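Local coordinates for protein putative glutathione S-transferase (Corynebacterium glutamicum, PDB 3M1G) that probably acts as a glutathione transferase of the ECM4-like subfamily, using glutathione as its thiol substrate, at residues Val149-Asp153 with Tyr154-Thr158; Leu83-Glu86 with Asn87-Leu91; Val221-Asp224 with Trp225-Asp228; Asp239-Glu243 with Ala244-Leu248. One frame throughout, in Å; residues are numbered along the deposited sequence.

Contact 1: Val149-Asp153 with Tyr154-Thr158; sequences VVTND and YPSIT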
loop_
_atom_site.group_PDB
_atom_site.type_symbol
_atom_site.label_atom_id
_atom_site.label_comp_id
_atom_site.label_asym_id
_atom_site.label_seq_id
_atom_site.Cartn_x
_atom_site.Cartn_y
_atom_site.Cartn_z
ATOM N N VAL A 149 22.697 26.556 18.926
ATOM C CA VAL A 149 21.518 26.440 18.097
ATOM C C VAL A 149 20.827 27.785 18.135
ATOM O O VAL A 149 20.409 28.259 19.189
ATOM C CB VAL A 149 20.556 25.357 18.591
ATOM C CG1 VAL A 149 19.261 25.377 17.758
ATOM C CG2 VAL A 149 21.233 23.974 18.529
ATOM N N VAL A 150 20.728 28.407 16.960
ATOM C CA VAL A 150 20.027 29.679 16.799
ATOM C C VAL A 150 18.528 29.478 16.791
ATOM O O VAL A 150 17.802 30.141 17.547
ATOM C CB VAL A 150 20.504 30.386 15.515
ATOM C CG1 VAL A 150 19.720 31.671 15.295
ATOM C CG2 VAL A 150 22.028 30.621 15.610
ATOM N N THR A 151 18.049 28.543 15.977
ATOM C CA THR A 151 16.632 28.257 15.943
ATOM C C THR A 151 16.326 26.847 15.439
ATOM O O THR A 151 17.007 26.333 14.553
ATOM C CB THR A 151 15.851 29.246 15.013
ATOM O OG1 THR A 151 14.538 28.723 14.737
ATOM C CG2 THR A 151 16.598 29.467 13.714
ATOM N N ASN A 152 15.279 26.252 15.996
ATOM C CA ASN A 152 14.690 25.024 15.454
ATOM C C ASN A 152 13.198 25.194 15.185
ATOM O O ASN A 152 12.450 24.226 15.102
ATOM C CB ASN A 152 14.946 23.787 16.355
ATOM C CG ASN A 152 14.562 24.004 17.780
ATOM O OD1 ASN A 152 13.616 24.725 18.080
ATOM N ND2 ASN A 152 15.319 23.380 18.702
ATOM N N ASP A 153 12.762 26.435 15.040
ATOM C CA ASP A 153 11.388 26.701 14.728
ATOM C C ASP A 153 11.205 26.664 13.196
ATOM O O ASP A 153 11.348 27.695 12.492
ATOM C CB ASP A 153 10.984 28.037 15.314
ATOM C CG ASP A 153 9.527 28.346 15.048
ATOM O OD1 ASP A 153 8.693 27.549 15.459
ATOM O OD2 ASP A 153 9.240 29.362 14.411
ATOM N N TYR A 154 10.904 25.476 12.686
ATOM C CA TYR A 154 10.992 25.222 11.236
ATOM C C TYR A 154 10.020 26.079 10.381
ATOM O O TYR A 154 10.415 26.494 9.283
ATOM C CB TYR A 154 10.947 23.700 10.880
ATOM C CG TYR A 154 9.711 23.029 11.366
ATOM C CD1 TYR A 154 8.548 23.074 10.612
ATOM C CD2 TYR A 154 9.667 22.429 12.611
ATOM C CE1 TYR A 154 7.377 22.542 11.082
ATOM C CE2 TYR A 154 8.483 21.875 13.109
ATOM C CZ TYR A 154 7.340 21.945 12.321
ATOM O OH TYR A 154 6.174 21.401 12.738
ATOM N N PRO A 155 8.808 26.421 10.891
ATOM C CA PRO A 155 7.973 27.365 10.096
ATOM C C PRO A 155 8.616 28.762 9.893
ATOM O O PRO A 155 8.557 29.293 8.785
ATOM C CB PRO A 155 6.680 27.490 10.902
ATOM C CG PRO A 155 6.663 26.195 11.811
ATOM C CD PRO A 155 8.110 25.978 12.128
ATOM N N SER A 156 9.247 29.334 10.912
ATOM C CA SER A 156 9.869 30.615 10.719
ATOM C C SER A 156 11.168 30.526 9.930
ATOM O O SER A 156 11.553 31.500 9.266
ATOM C CB SER A 156 10.048 31.386 12.049
ATOM O OG SER A 156 11.018 30.783 12.837
ATOM N N ILE A 157 11.805 29.358 9.896
ATOM C CA ILE A 157 13.026 29.221 9.130
ATOM C C ILE A 157 12.771 29.502 7.658
ATOM O O ILE A 157 13.473 30.296 7.066
ATOM C CB ILE A 157 13.744 27.854 9.352
ATOM C CG1 ILE A 157 14.336 27.825 10.757
ATOM C CG2 ILE A 157 14.880 27.623 8.310
ATOM C CD1 ILE A 157 14.946 26.471 11.183
ATOM N N THR A 158 11.754 28.887 7.063
ATOM C CA THR A 158 11.518 29.046 5.634
ATOM C C THR A 158 10.914 30.419 5.327
ATOM O O THR A 158 11.271 31.039 4.322
ATOM C CB THR A 158 10.634 27.892 5.037
ATOM O OG1 THR A 158 9.448 27.744 5.833
ATOM C CG2 THR A 158 11.422 26.535 5.031
HETATM O O HOH W 1 13.647 31.115 12.846
#
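With CG of D153 turned directly away from its own backbone N (chi1 -178°) and OG of S156 held between backbone N and carbonyl carbon (chi1 70°), carboxylate and hydroxyl come together at the start of a helix. D153 is the N-cap residue, a textbook case of an acid closing the first turn: its OD2 lies 3.5 Å from S156 N, a weak capping bond. The same OD2 is 2.8 Å from S156 OG, while D153 O is 3.1 Å from that OG; the single hydroxyl proton could serve either oxygen. D153 O also receives I157 N at 3.1 Å, in the carbonyl plane, as the first regular bond of the helix. The other carboxylate oxygen, OD1, is taken by the hydroxyl of Y30, so each oxygen of the carboxylate has a partner.

Upstream, an ST turn leads into the cap: D153 N donates to T151 OG1 over 2.9 Å, nearly straight at 161°. A water ties the two hydroxyls together, donating a proton to S156 OG and also bonding T151 OG1. On the apolar side the T151 and I157 side chains run past each other in opposite directions, CG2 of the former 4.1 Å from CG1 of the latter.

The segment leaves the edge strand 149-151, where V150 and T151 form a classic beta bulge opposite L141, and turns into helix 154-163, the strand-to-helix step of the thioredoxin-like half. I157 packs on L141 of strand 140-143 and on T76 of helix 71-83, and the Y154 ring meets W72 and, edge-to-face, H98, about 7 Å from the side chain of C70, the predicted nucleophile.

Contact 2: Leu83-Glu86 with Asn87-Leu91; sequences LGLE and NVISL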
loop_
_atom_site.group_PDB
_atom_site.type_symbol
_atom_site.label_atom_id
_atom_site.label_comp_id
_atom_site.label_asym_id
_atom_site.label_seq_id
_atom_site.Cartn_x
_atom_site.Cartn_y
_atom_site.Cartn_z
ATOM N N LEU A 83 16.108 29.302 -3.454
ATOM C CA LEU A 83 16.499 30.700 -3.300
ATOM C C LEU A 83 17.959 30.995 -3.592
ATOM O O LEU A 83 18.323 32.163 -3.702
ATOM C CB LEU A 83 16.155 31.200 -1.895
ATOM C CG LEU A 83 14.638 31.138 -1.607
ATOM C CD1 LEU A 83 14.403 31.570 -0.137
ATOM C CD2 LEU A 83 13.829 32.010 -2.575
ATOM N N GLY A 84 18.795 29.963 -3.675
ATOM C CA GLY A 84 20.224 30.152 -3.926
ATOM C C GLY A 84 20.972 30.605 -2.692
ATOM O O GLY A 84 21.845 31.476 -2.777
ATOM N N LEU A 85 20.616 30.029 -1.545
ATOM C CA LEU A 85 21.290 30.296 -0.300
ATOM C C LEU A 85 22.350 29.249 0.015
ATOM O O LEU A 85 22.955 29.299 1.090
ATOM C CB LEU A 85 20.296 30.432 0.860
ATOM C CG LEU A 85 19.320 31.597 0.759
ATOM C CD1 LEU A 85 18.285 31.557 1.879
ATOM C CD2 LEU A 85 20.106 32.976 0.767
ATOM N N GLU A 86 22.644 28.358 -0.939
ATOM C CA GLU A 86 23.583 27.266 -0.695
ATOM C C GLU A 86 25.025 27.747 -0.483
ATOM O O GLU A 86 25.804 27.093 0.219
ATOM C CB GLU A 86 23.568 26.255 -1.867
ATOM C CG GLU A 86 22.243 25.497 -2.006
ATOM C CD GLU A 86 22.022 24.859 -3.382
ATOM O OE1 GLU A 86 22.460 25.444 -4.386
ATOM O OE2 GLU A 86 21.420 23.768 -3.462
ATOM N N ASN A 87 25.398 28.865 -1.101
ATOM C CA ASN A 87 26.737 29.365 -0.932
ATOM C C ASN A 87 26.879 30.327 0.272
ATOM O O ASN A 87 27.955 30.853 0.491
ATOM C CB ASN A 87 27.164 30.068 -2.224
ATOM C CG ASN A 87 26.186 31.243 -2.617
ATOM O OD1 ASN A 87 25.052 31.417 -2.057
ATOM N ND2 ASN A 87 26.608 32.011 -3.612
ATOM N N VAL A 88 25.815 30.602 1.031
ATOM C CA VAL A 88 25.930 31.500 2.170
ATOM C C VAL A 88 25.561 30.900 3.531
ATOM O O VAL A 88 25.990 31.417 4.577
ATOM C CB VAL A 88 25.164 32.846 1.930
ATOM C CG1 VAL A 88 25.693 33.551 0.660
ATOM C CG2 VAL A 88 23.723 32.650 1.847
ATOM N N ILE A 89 24.788 29.819 3.507
ATOM C CA ILE A 89 24.472 29.004 4.673
ATOM C C ILE A 89 24.909 27.589 4.326
ATOM O O ILE A 89 24.510 27.021 3.283
ATOM C CB ILE A 89 22.963 28.992 4.965
ATOM C CG1 ILE A 89 22.448 30.403 5.253
ATOM C CG2 ILE A 89 22.583 28.007 6.101
ATOM C CD1 ILE A 89 20.859 30.513 5.216
ATOM N N SER A 90 25.760 27.013 5.172
ATOM C CA SER A 90 26.299 25.675 4.918
ATOM C C SER A 90 25.266 24.616 5.310
ATOM O O SER A 90 24.230 24.934 5.904
ATOM C CB SER A 90 27.620 25.461 5.681
ATOM O OG SER A 90 27.414 25.539 7.086
ATOM N N LEU A 91 25.555 23.360 4.982
ATOM C CA LEU A 91 24.586 22.251 5.150
ATOM C C LEU A 91 25.266 21.094 5.870
ATOM O O LEU A 91 26.326 20.644 5.443
ATOM C CB LEU A 91 24.057 21.728 3.817
ATOM C CG LEU A 91 22.991 20.627 3.897
ATOM C CD1 LEU A 91 21.678 21.175 4.516
ATOM C CD2 LEU A 91 22.715 19.996 2.527
#
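The carbonyl oxygen of L85 gathers two backbone N-H groups, V88 N and I89 N, each 3.1 Å away, and residues 85 to 88 follow a type I turn, with I89 N to L85 O closing a wider alpha-turn around it. The two donors arrive from different directions: I89 N comes almost head-on, whereas V88 N stands well above the carbonyl plane, 62° out of it, away from either lone pair. G84, just before, carries the positive phi of a Schellman motif that ends helix 71-83.

The L85 side chain meets those of V88 and I89. Its CD2 touches V88 CG2 at 3.8 Å, the two chains crossing at a slant, and its CD1 faces I89 CD1 at 4.3 Å. V88 reaches this place because CG1 stands opposite the carbonyl carbon (chi1 -58°), which leaves CG2 lying 3.5 Å from L85 O as well. Both L85 and I89 go on to pack against F161 of helix 154-163, while the carboxylate of E86 pairs with R81 in a salt bridge.

This is the connection from helix 71-83 into edge strand 90-93, the closing part of a beta-alpha-beta unit. Chemically, the turn rests on one doubly used acceptor and a small apolar patch. E86 O and I89 O, both acceptors, sit 3.3 Å apart and cannot bond to each other; I89 O takes R80 NE instead, which should ease any repulsion between the two oxygens and fastens the turn back to the helix it has just left.

Contact 3: Val221-Asp224 with Trp225-Asp228; sequences VALD and WLED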
loop_
_atom_site.group_PDB
_atom_site.type_symbol
_atom_site.label_atom_id
_atom_site.label_comp_id
_atom_site.label_asym_id
_atom_site.label_seq_id
_atom_site.Cartn_x
_atom_site.Cartn_y
_atom_site.Cartn_z
ATOM N N VAL A 221 -10.335 13.225 4.710
ATOM C CA VAL A 221 -11.160 14.426 4.497
ATOM C C VAL A 221 -10.242 15.532 3.924
ATOM O O VAL A 221 -10.607 16.198 2.945
ATOM C CB VAL A 221 -11.825 14.931 5.815
ATOM C CG1 VAL A 221 -12.295 16.367 5.675
ATOM C CG2 VAL A 221 -13.039 14.013 6.257
ATOM N N ALA A 222 -9.048 15.688 4.486
ATOM C CA ALA A 222 -8.147 16.732 4.008
ATOM C C ALA A 222 -7.542 16.405 2.637
ATOM O O ALA A 222 -7.443 17.287 1.782
ATOM C CB ALA A 222 -7.035 17.029 5.034
ATOM N N LEU A 223 -7.118 15.162 2.409
ATOM C CA LEU A 223 -6.601 14.800 1.072
ATOM C C LEU A 223 -7.672 14.947 -0.015
ATOM O O LEU A 223 -7.386 15.359 -1.161
ATOM C CB LEU A 223 -5.986 13.400 1.068
ATOM C CG LEU A 223 -4.681 13.209 1.874
ATOM C CD1 LEU A 223 -4.248 11.708 1.922
ATOM C CD2 LEU A 223 -3.521 14.077 1.353
ATOM N N ASP A 224 -8.930 14.653 0.325
ATOM C CA ASP A 224 -10.003 14.836 -0.670
ATOM C C ASP A 224 -10.262 16.331 -0.931
ATOM O O ASP A 224 -10.581 16.723 -2.048
ATOM C CB ASP A 224 -11.310 14.167 -0.206
ATOM C CG ASP A 224 -11.286 12.641 -0.368
ATOM O OD1 ASP A 224 -10.516 12.106 -1.209
ATOM O OD2 ASP A 224 -12.043 11.967 0.369
ATOM N N TRP A 225 -10.154 17.153 0.116
ATOM C CA TRP A 225 -10.211 18.606 -0.045
ATOM C C TRP A 225 -9.062 19.080 -0.963
ATOM O O TRP A 225 -9.292 19.880 -1.864
ATOM C CB TRP A 225 -10.124 19.315 1.318
ATOM C CG TRP A 225 -9.616 20.720 1.262
ATOM C CD1 TRP A 225 -10.216 21.785 0.641
ATOM C CD2 TRP A 225 -8.436 21.234 1.883
ATOM N NE1 TRP A 225 -9.447 22.900 0.802
ATOM C CE2 TRP A 225 -8.354 22.595 1.559
ATOM C CE3 TRP A 225 -7.422 20.667 2.665
ATOM C CZ2 TRP A 225 -7.307 23.413 2.000
ATOM C CZ3 TRP A 225 -6.372 21.495 3.112
ATOM C CH2 TRP A 225 -6.318 22.828 2.761
ATOM N N LEU A 226 -7.848 18.591 -0.745
ATOM C CA LEU A 226 -6.720 19.026 -1.586
ATOM C C LEU A 226 -6.889 18.597 -3.059
ATOM O O LEU A 226 -6.601 19.356 -4.002
ATOM C CB LEU A 226 -5.387 18.516 -1.029
ATOM C CG LEU A 226 -4.951 19.162 0.276
ATOM C CD1 LEU A 226 -3.753 18.432 0.864
ATOM C CD2 LEU A 226 -4.633 20.662 0.088
ATOM N N GLU A 227 -7.357 17.372 -3.251
ATOM C CA GLU A 227 -7.588 16.827 -4.587
ATOM C C GLU A 227 -8.575 17.747 -5.335
ATOM O O GLU A 227 -8.391 18.079 -6.519
ATOM C CB GLU A 227 -8.116 15.395 -4.471
ATOM C CG GLU A 227 -8.633 14.790 -5.762
ATOM C CD GLU A 227 -7.520 14.452 -6.719
ATOM O OE1 GLU A 227 -6.347 14.395 -6.259
ATOM O OE2 GLU A 227 -7.823 14.243 -7.919
ATOM N N ASP A 228 -9.603 18.188 -4.631
ATOM C CA ASP A 228 -10.566 19.116 -5.221
ATOM C C ASP A 228 -10.006 20.533 -5.401
ATOM O O ASP A 228 -10.272 21.181 -6.406
ATOM C CB ASP A 228 -11.824 19.179 -4.365
ATOM C CG ASP A 228 -12.906 20.100 -4.966
ATOM O OD1 ASP A 228 -13.448 19.805 -6.045
ATOM O OD2 ASP A 228 -13.184 21.137 -4.368
#
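The indole of W225 leans over A222, one turn back along the long helix 209-229 of the all-helical C-terminal half that is usual in glutathione transferases. A222 O approaches the six-membered ring obliquely, 3.5 Å from CE3, and the A222 methyl, CB, stays farther off, 4.4 Å from the same carbon. One face of the ring carries L226 CD2, 3.6 Å above the plane and displaced toward the rim; R191 makes a cation-pi contact with the ring. Chi1 of W225, 156°, departs somewhat from a fully staggered value and swings the indole alongside the helix toward helix 182-197, where I192 meets both W225 and L226.

Beneath the side chains the backbone is a regular alpha helix, a worked example of i to i+4 bonding. V221 O, A222 O, L223 O and D224 O receive the N-H groups of W225, L226, E227 and D228. L223 CD2 and L226 CD1 meet loosely at 4.4 Å.

The acids turn outward to other partners. D224 forms a salt bridge with R267, and the D224 and E227 carboxylates remain well apart, with 6.9 Å between OD1 of the former and OE1 of the latter. A bend at chi2 (72°) carries the E227 carboxylate to the beginning of helix 274-284, where OE2 accepts from N275 N and OE1 from L276 N.

Contact 4: Asp239-Glu243 with Ala244-Leu248; sequences DHITE and ADIRL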
loop_
_atom_site.group_PDB
_atom_site.type_symbol
_atom_site.label_atom_id
_atom_site.label_comp_id
_atom_site.label_asym_id
_atom_site.label_seq_id
_atom_site.Cartn_x
_atom_site.Cartn_y
_atom_site.Cartn_z
ATOM N N ASP A 239 -1.249 29.914 -9.897
ATOM C CA ASP A 239 -0.453 29.630 -11.088
ATOM C C ASP A 239 0.999 29.250 -10.816
ATOM O O ASP A 239 1.616 28.645 -11.678
ATOM C CB ASP A 239 -0.456 30.846 -12.023
ATOM C CG ASP A 239 -1.769 31.010 -12.772
ATOM O OD1 ASP A 239 -2.569 30.053 -12.798
ATOM O OD2 ASP A 239 -1.973 32.094 -13.339
ATOM N N HIS A 240 1.548 29.664 -9.673
ATOM C CA HIS A 240 2.963 29.452 -9.368
ATOM C C HIS A 240 3.205 28.797 -8.003
ATOM O O HIS A 240 2.386 28.902 -7.096
ATOM C CB HIS A 240 3.760 30.788 -9.476
ATOM C CG HIS A 240 3.536 31.514 -10.773
ATOM N ND1 HIS A 240 3.722 30.904 -11.996
ATOM C CD2 HIS A 240 3.111 32.781 -11.043
ATOM C CE1 HIS A 240 3.422 31.764 -12.968
ATOM N NE2 HIS A 240 3.024 32.899 -12.417
ATOM N N ILE A 241 4.366 28.162 -7.875
ATOM C CA ILE A 241 4.787 27.513 -6.642
ATOM C C ILE A 241 4.978 28.555 -5.526
ATOM O O ILE A 241 5.508 29.652 -5.763
ATOM C CB ILE A 241 6.093 26.716 -6.845
ATOM C CG1 ILE A 241 5.812 25.543 -7.780
ATOM C CG2 ILE A 241 6.719 26.260 -5.470
ATOM C CD1 ILE A 241 7.034 24.793 -8.316
ATOM N N THR A 242 4.466 28.225 -4.342
ATOM C CA THR A 242 4.648 29.035 -3.137
ATOM C C THR A 242 5.096 28.177 -1.952
ATOM O O THR A 242 5.169 26.943 -2.024
ATOM C CB THR A 242 3.326 29.740 -2.723
ATOM O OG1 THR A 242 2.308 28.746 -2.489
ATOM C CG2 THR A 242 2.842 30.766 -3.802
ATOM N N GLU A 243 5.420 28.851 -0.854
ATOM C CA GLU A 243 5.670 28.221 0.427
ATOM C C GLU A 243 4.693 27.088 0.779
ATOM O O GLU A 243 5.110 26.095 1.379
ATOM C CB GLU A 243 5.612 29.299 1.523
ATOM C CG GLU A 243 5.681 28.838 2.970
ATOM C CD GLU A 243 7.116 28.591 3.505
ATOM O OE1 GLU A 243 8.089 28.974 2.825
ATOM O OE2 GLU A 243 7.242 28.043 4.637
ATOM N N ALA A 244 3.403 27.287 0.516
ATOM C CA ALA A 244 2.388 26.245 0.755
ATOM C C ALA A 244 2.709 24.898 0.102
ATOM O O ALA A 244 2.554 23.839 0.722
ATOM C CB ALA A 244 0.972 26.760 0.313
ATOM N N ASP A 245 3.194 24.933 -1.141
ATOM C CA ASP A 245 3.573 23.713 -1.869
ATOM C C ASP A 245 4.825 23.073 -1.258
ATOM O O ASP A 245 4.942 21.839 -1.142
ATOM C CB ASP A 245 3.785 24.046 -3.347
ATOM C CG ASP A 245 2.603 24.735 -3.969
ATOM O OD1 ASP A 245 1.510 24.112 -4.045
ATOM O OD2 ASP A 245 2.767 25.916 -4.406
ATOM N N ILE A 246 5.750 23.911 -0.774
ATOM C CA ILE A 246 6.939 23.427 -0.137
ATOM C C ILE A 246 6.636 22.724 1.205
ATOM O O ILE A 246 7.388 21.838 1.618
ATOM C CB ILE A 246 7.912 24.584 0.001
ATOM C CG1 ILE A 246 8.380 24.974 -1.439
ATOM C CG2 ILE A 246 9.086 24.233 0.909
ATOM C CD1 ILE A 246 8.844 26.343 -1.576
ATOM N N ARG A 247 5.548 23.118 1.871
ATOM C CA ARG A 247 5.097 22.463 3.078
ATOM C C ARG A 247 4.257 21.199 2.797
ATOM O O ARG A 247 4.248 20.282 3.601
ATOM C CB ARG A 247 4.299 23.410 3.938
ATOM C CG ARG A 247 5.174 24.524 4.465
ATOM C CD ARG A 247 4.457 25.354 5.481
ATOM N NE ARG A 247 5.204 26.568 5.787
ATOM C CZ ARG A 247 4.915 27.417 6.772
ATOM N NH1 ARG A 247 5.671 28.493 6.937
ATOM N NH2 ARG A 247 3.880 27.215 7.585
ATOM N N LEU A 248 3.618 21.107 1.646
ATOM C CA LEU A 248 2.819 19.910 1.319
ATOM C C LEU A 248 3.682 18.786 0.673
ATOM O O LEU A 248 3.566 17.622 1.047
ATOM C CB LEU A 248 1.633 20.279 0.441
ATOM C CG LEU A 248 0.765 19.127 -0.085
ATOM C CD1 LEU A 248 0.196 18.292 1.077
ATOM C CD2 LEU A 248 -0.336 19.658 -1.007
HETATM O O HOH W 2 1.141 27.779 -4.818
#
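E243 and R247 meet in the close-set part of this helix start. A single carboxylate oxygen, E243 OE2, takes both R247 NE and R247 NH1, each at 2.8 Å, in a side-on salt bridge. The oxygen lies near the guanidinium plane, but the carboxylate itself is turned almost perpendicular, 79° between planes, and is approached on its anti side. The bend of E243 at chi2 (83°) carries its acid forward, alongside the helix, toward R247, which runs extended from CG to NE to reach it. T158 OG1 is probably a third donor to the same OE2, and such a gathering of donors probably favours the charged carboxylate. M189 of helix 182-197 covers both residues.

The helix begins with an N-terminal motif well known from glutathione transferases. T242 is the N-cap, and the third residue of the helix, D245, accepts T242 N through OD2 at 2.9 Å and nearly straight (170°), the aspartate half of a capping box. Around it I241 CG2 and I246 CD1 approach to 4.4 Å, one residue before the cap and four after, making a hydrophobic staple; I246 continues onto helix 71-83 at I78 and L82. D245 OD1 is held by Y279 OH and L236 N, so neither oxygen lacks a partner.

Toward H240 the packing gives way to water. One molecule links the three residues, donating to H240 O and to D245 OD2 and accepting from T242 OG1 over 2.8 Å. At the other end of the contact, R247 NH1 also bonds a bound glycerol, probably from the crystallisation liquor.

From the N terminus the order is contact 2, contact 1, contact 3, contact 4, each local and closed before the next opens, so none nests in or crosses another. Contact 2 closes the step from helix 71-83 to strand 90-93, and contact 1 that from strand 149-151 to helix 154-163; both reach one sheet, from its two outermost strands. Contact 3 closes no loop but lies within helix 209-229, and contact 4 starts the next helix, 243-253, with L226 CD1 and L248 CD1 4.0 Å apart. The thioredoxin-like and helical halves are joined where contacts 1 and 4 touch, by a probable hydrogen bond, T158 OG1 to E243 OE2, 2.5 Å.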